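Local structure of PUA domain-containing protein (Aeropyrum pernix, 2CX0) at residues L18-K21 and E22-L26; A50-S54 and G55-I59. The protein is of uncharacterised function but carries a PUA domain and probably binds RNA, possibly in translation initiation. All coordinates share one frame; numbering follows the deposited sequence.

Interaction 1. Residues L18-K21 and E22-L26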
# COMPACT_ATOMS: atom_id res chain seq x y z
N LEU A 18 -12.99 10.62 -12.28
CA LEU A 18 -12.66 11.66 -11.31
C LEU A 18 -12.80 12.95 -12.09
O LEU A 18 -12.48 13.01 -13.28
CB LEU A 18 -11.18 11.61 -10.84
CG LEU A 18 -10.89 11.00 -9.47
CD1 LEU A 18 -11.50 9.66 -9.38
CD2 LEU A 18 -9.36 10.94 -9.26
N SER A 19 -13.26 13.99 -11.42
CA SER A 19 -13.38 15.31 -12.06
C SER A 19 -11.98 15.89 -12.24
O SER A 19 -11.01 15.42 -11.63
CB SER A 19 -14.17 16.27 -11.17
OG SER A 19 -13.47 16.58 -9.97
N LYS A 20 -11.87 16.94 -13.05
CA LYS A 20 -10.58 17.57 -13.25
C LYS A 20 -10.10 18.15 -11.90
O LYS A 20 -8.94 18.03 -11.56
CB LYS A 20 -10.69 18.69 -14.30
CG LYS A 20 -9.35 19.35 -14.61
CD LYS A 20 -9.45 20.39 -15.70
CE LYS A 20 -8.11 21.17 -15.89
NZ LYS A 20 -8.15 22.10 -17.07
N LYS A 21 -11.00 18.71 -11.09
CA LYS A 21 -10.54 19.24 -9.80
C LYS A 21 -10.06 18.08 -8.89
O LYS A 21 -9.10 18.22 -8.15
CB LYS A 21 -11.68 19.97 -9.09
CG LYS A 21 -11.29 20.58 -7.73
CD LYS A 21 -12.50 21.30 -7.09
CE LYS A 21 -12.17 21.83 -5.69
NZ LYS A 21 -13.33 22.48 -5.01
N GLU A 22 -10.77 16.95 -8.95
CA GLU A 22 -10.41 15.79 -8.14
C GLU A 22 -9.04 15.24 -8.57
O GLU A 22 -8.27 14.80 -7.75
CB GLU A 22 -11.49 14.68 -8.24
CG GLU A 22 -12.79 15.03 -7.54
CD GLU A 22 -13.86 13.92 -7.68
OE1 GLU A 22 -14.15 13.52 -8.84
OE2 GLU A 22 -14.40 13.47 -6.64
N ARG A 23 -8.75 15.22 -9.86
CA ARG A 23 -7.46 14.72 -10.28
C ARG A 23 -6.37 15.65 -9.77
O ARG A 23 -5.29 15.21 -9.31
CB ARG A 23 -7.41 14.65 -11.81
CG ARG A 23 -6.06 14.26 -12.38
CD ARG A 23 -5.98 14.53 -13.91
NE ARG A 23 -6.86 13.60 -14.63
CZ ARG A 23 -6.48 12.39 -15.03
NH1 ARG A 23 -5.24 11.96 -14.80
NH2 ARG A 23 -7.35 11.58 -15.64
N ARG A 24 -6.60 16.96 -9.85
CA ARG A 24 -5.62 17.94 -9.36
C ARG A 24 -5.35 17.74 -7.87
O ARG A 24 -4.20 17.68 -7.40
CB ARG A 24 -6.11 19.38 -9.60
CG ARG A 24 -6.20 19.69 -11.05
CD ARG A 24 -6.68 21.11 -11.47
NE ARG A 24 -6.26 21.16 -12.87
CZ ARG A 24 -5.21 21.83 -13.34
NH1 ARG A 24 -4.90 21.76 -14.63
NH2 ARG A 24 -4.53 22.65 -12.55
N SER A 25 -6.43 17.67 -7.11
CA SER A 25 -6.32 17.47 -5.69
C SER A 25 -5.54 16.17 -5.35
O SER A 25 -4.71 16.13 -4.44
CB SER A 25 -7.71 17.39 -5.11
OG SER A 25 -7.60 16.97 -3.77
N LEU A 26 -5.82 15.10 -6.09
CA LEU A 26 -5.16 13.84 -5.86
C LEU A 26 -3.65 14.01 -6.02
O LEU A 26 -2.89 13.57 -5.17
CB LEU A 26 -5.66 12.79 -6.84
CG LEU A 26 -4.89 11.45 -6.76
CD1 LEU A 26 -5.09 10.75 -5.34
CD2 LEU A 26 -5.46 10.56 -7.85
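The carboxylate of Glu22 is turned back over the start of its own helix, and its OE1 takes the backbone N-H of Ser19 on the anti lone pair, the one away from OE2; Glu22 OE1 and Ser19 N are 2.8 Å apart in a nearly straight bond (173° at the hydrogen). OE2 is engaged in a salt bridge with Arg16. The other flat group, the guanidinium of Arg24, is approached obliquely by CE of Lys20, 3.5 Å from Arg24 NH1.

Ser19 repays the bond to its N-H. Its OG, tucked between the backbone N and the carbonyl carbon (chi1 67°), accepts Glu22 N at 2.9 Å and so occupies a first-turn N-H that has no preceding helical carbonyl. This reciprocal pair is a capping box. Serine suits the N-cap because its short hydroxyl can reach forward to the N-H three residues on; glutamate suits the third helical position because, with CG beside its own N (chi1 -71°), it can return to Ser19. The helical pattern then takes over, with Arg23 N bonded to Ser19 O at 2.9 Å.

Just ahead of the cap, Leu18 lays its CG 3.9 Å from Glu22 CB, and its CD2 meets Leu26 CD2 at 4.2 Å, the two leucines crossing at about a right angle. Both also rest on Leu45, which fastens the first helical turns to strand 45-51, while Arg23 reaches Ala43 O.

On the exposed flank Lys20 and Arg24 run side by side, Lys20 NZ 4.1 Å from Arg24 NH1, a mild repulsion that water probably screens. At the cap the charges work the other way: the helix N-terminus and Arg16 would both be expected to stabilise Glu22 as an anion.

Interaction 2. Residues A50-S54 and G55-I59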
# COMPACT_ATOMS: atom_id res chain seq x y z
N ALA A 50 -17.33 0.18 -3.57
CA ALA A 50 -17.86 -1.19 -3.55
C ALA A 50 -18.53 -1.41 -2.21
O ALA A 50 -17.94 -1.09 -1.15
CB ALA A 50 -16.70 -2.19 -3.68
N ARG A 51 -19.75 -1.92 -2.25
CA ARG A 51 -20.45 -2.21 -1.02
C ARG A 51 -20.58 -3.70 -0.85
O ARG A 51 -21.08 -4.36 -1.75
CB ARG A 51 -21.82 -1.57 -1.00
CG ARG A 51 -22.58 -1.80 0.33
CD ARG A 51 -23.88 -0.91 0.42
NE ARG A 51 -24.79 -1.21 -0.70
CZ ARG A 51 -25.56 -2.29 -0.79
NH1 ARG A 51 -25.57 -3.20 0.18
NH2 ARG A 51 -26.28 -2.49 -1.88
N THR A 52 -20.11 -4.22 0.28
CA THR A 52 -20.14 -5.65 0.59
C THR A 52 -21.00 -5.81 1.84
O THR A 52 -21.57 -4.82 2.32
CB THR A 52 -18.78 -6.14 1.02
OG1 THR A 52 -18.42 -5.45 2.24
CG2 THR A 52 -17.73 -5.89 -0.05
N ASP A 53 -21.08 -7.05 2.35
CA ASP A 53 -21.79 -7.41 3.60
C ASP A 53 -21.53 -6.50 4.82
O ASP A 53 -22.43 -6.10 5.55
CB ASP A 53 -21.34 -8.79 4.09
CG ASP A 53 -22.22 -9.88 3.63
OD1 ASP A 53 -23.27 -9.54 3.05
OD2 ASP A 53 -21.85 -11.06 3.86
N SER A 54 -20.26 -6.26 5.07
CA SER A 54 -19.90 -5.50 6.24
C SER A 54 -19.84 -4.00 6.02
O SER A 54 -20.07 -3.23 6.95
CB SER A 54 -18.54 -6.01 6.80
OG SER A 54 -17.48 -5.80 5.87
N GLY A 55 -19.58 -3.57 4.79
CA GLY A 55 -19.46 -2.15 4.61
C GLY A 55 -19.00 -1.67 3.26
O GLY A 55 -19.18 -2.36 2.24
N GLU A 56 -18.39 -0.48 3.26
CA GLU A 56 -18.01 0.15 2.00
C GLU A 56 -16.53 0.39 1.80
O GLU A 56 -15.82 0.68 2.76
CB GLU A 56 -18.79 1.48 1.89
CG GLU A 56 -20.31 1.25 1.76
CD GLU A 56 -20.99 2.26 0.83
OE1 GLU A 56 -20.38 2.66 -0.21
OE2 GLU A 56 -22.16 2.62 1.13
N TYR A 57 -16.06 0.20 0.57
CA TYR A 57 -14.65 0.44 0.21
C TYR A 57 -14.64 1.43 -0.95
O TYR A 57 -15.52 1.37 -1.82
CB TYR A 57 -13.97 -0.87 -0.30
CG TYR A 57 -13.99 -2.02 0.69
CD1 TYR A 57 -15.19 -2.72 0.97
CD2 TYR A 57 -12.83 -2.38 1.34
CE1 TYR A 57 -15.21 -3.76 1.90
CE2 TYR A 57 -12.82 -3.42 2.27
CZ TYR A 57 -14.01 -4.10 2.54
OH TYR A 57 -13.96 -5.12 3.46
N GLU A 58 -13.67 2.31 -0.99
CA GLU A 58 -13.56 3.25 -2.12
C GLU A 58 -12.14 3.13 -2.58
O GLU A 58 -11.20 3.21 -1.77
CB GLU A 58 -13.81 4.68 -1.68
CG GLU A 58 -15.26 4.97 -1.54
CD GLU A 58 -15.52 6.45 -1.30
OE1 GLU A 58 -14.79 7.30 -1.86
OE2 GLU A 58 -16.48 6.74 -0.56
N ILE A 59 -11.98 2.93 -3.88
CA ILE A 59 -10.66 2.74 -4.46
C ILE A 59 -10.48 3.56 -5.76
O ILE A 59 -11.37 3.59 -6.62
CB ILE A 59 -10.44 1.26 -4.86
CG1 ILE A 59 -10.47 0.34 -3.61
CG2 ILE A 59 -9.08 1.12 -5.55
CD1 ILE A 59 -10.44 -1.17 -4.07
O HOH W 1 -16.03 -6.77 3.76
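Thr52 lies against the edge of the Tyr57 ring, the two side chains crossing at about a right angle: Thr52 OG1 sits near the ring plane, 3.6 Å from Tyr57 CE1, and Thr52 CG2 is 3.8 Å from the same carbon. Both branches reach it because OG1 lies between the backbone N and the carbonyl carbon (chi1 63°), with CG2 beside the backbone N. A water joins the polar ends, 3.1 Å from Thr52 OG1 and 2.7 Å from Tyr57 OH, and also bonds Ser54 OG. With an alanine here, the water would probably lose one of its three anchors and a gap would open beside the tyrosine edge.

A backbone bond closes the turn: Thr52 N donates to Gly55 O at 2.9 Å, almost straight at 174°. Gly55 suits its place because a beta carbon there would collide with Ser54 O. Next comes the hydrogen-bonded pair Ala50 and Tyr57, with Ala50 N to Tyr57 O at 2.8 Å; small alanine and broad tyrosine share the sheet face covered by Leu178 of helix 174-183. Arg51 and Glu56, a non-hydrogen-bonded pair, take the other, exposed face, where long charged chains are at home. This is a tight beta hairpin, linking strands 45-51 and 56-62 of the antiparallel sheet.

Strand 45-51 is common to both interactions. Interaction 1 places the start of helix 20-30 beside the early part of that strand through Leu18 and Leu26, whereas interaction 2 turns its far end back into strand 56-62. Their centres are 22 Å apart and their nearest atoms about 7 Å, without touching. Interaction 1 is a surface contact with a single buried residue, Leu26; interaction 2 is partly buried, with Ala50 and Thr52 enclosed. The chemistry follows the place: a helix start, lacking earlier carbonyls, is closed by a serine hydroxyl and a glutamate carboxylate that bond to each other's backbone N-H, while the hairpin is joined mainly by backbone bonds, with a water linking its side chains.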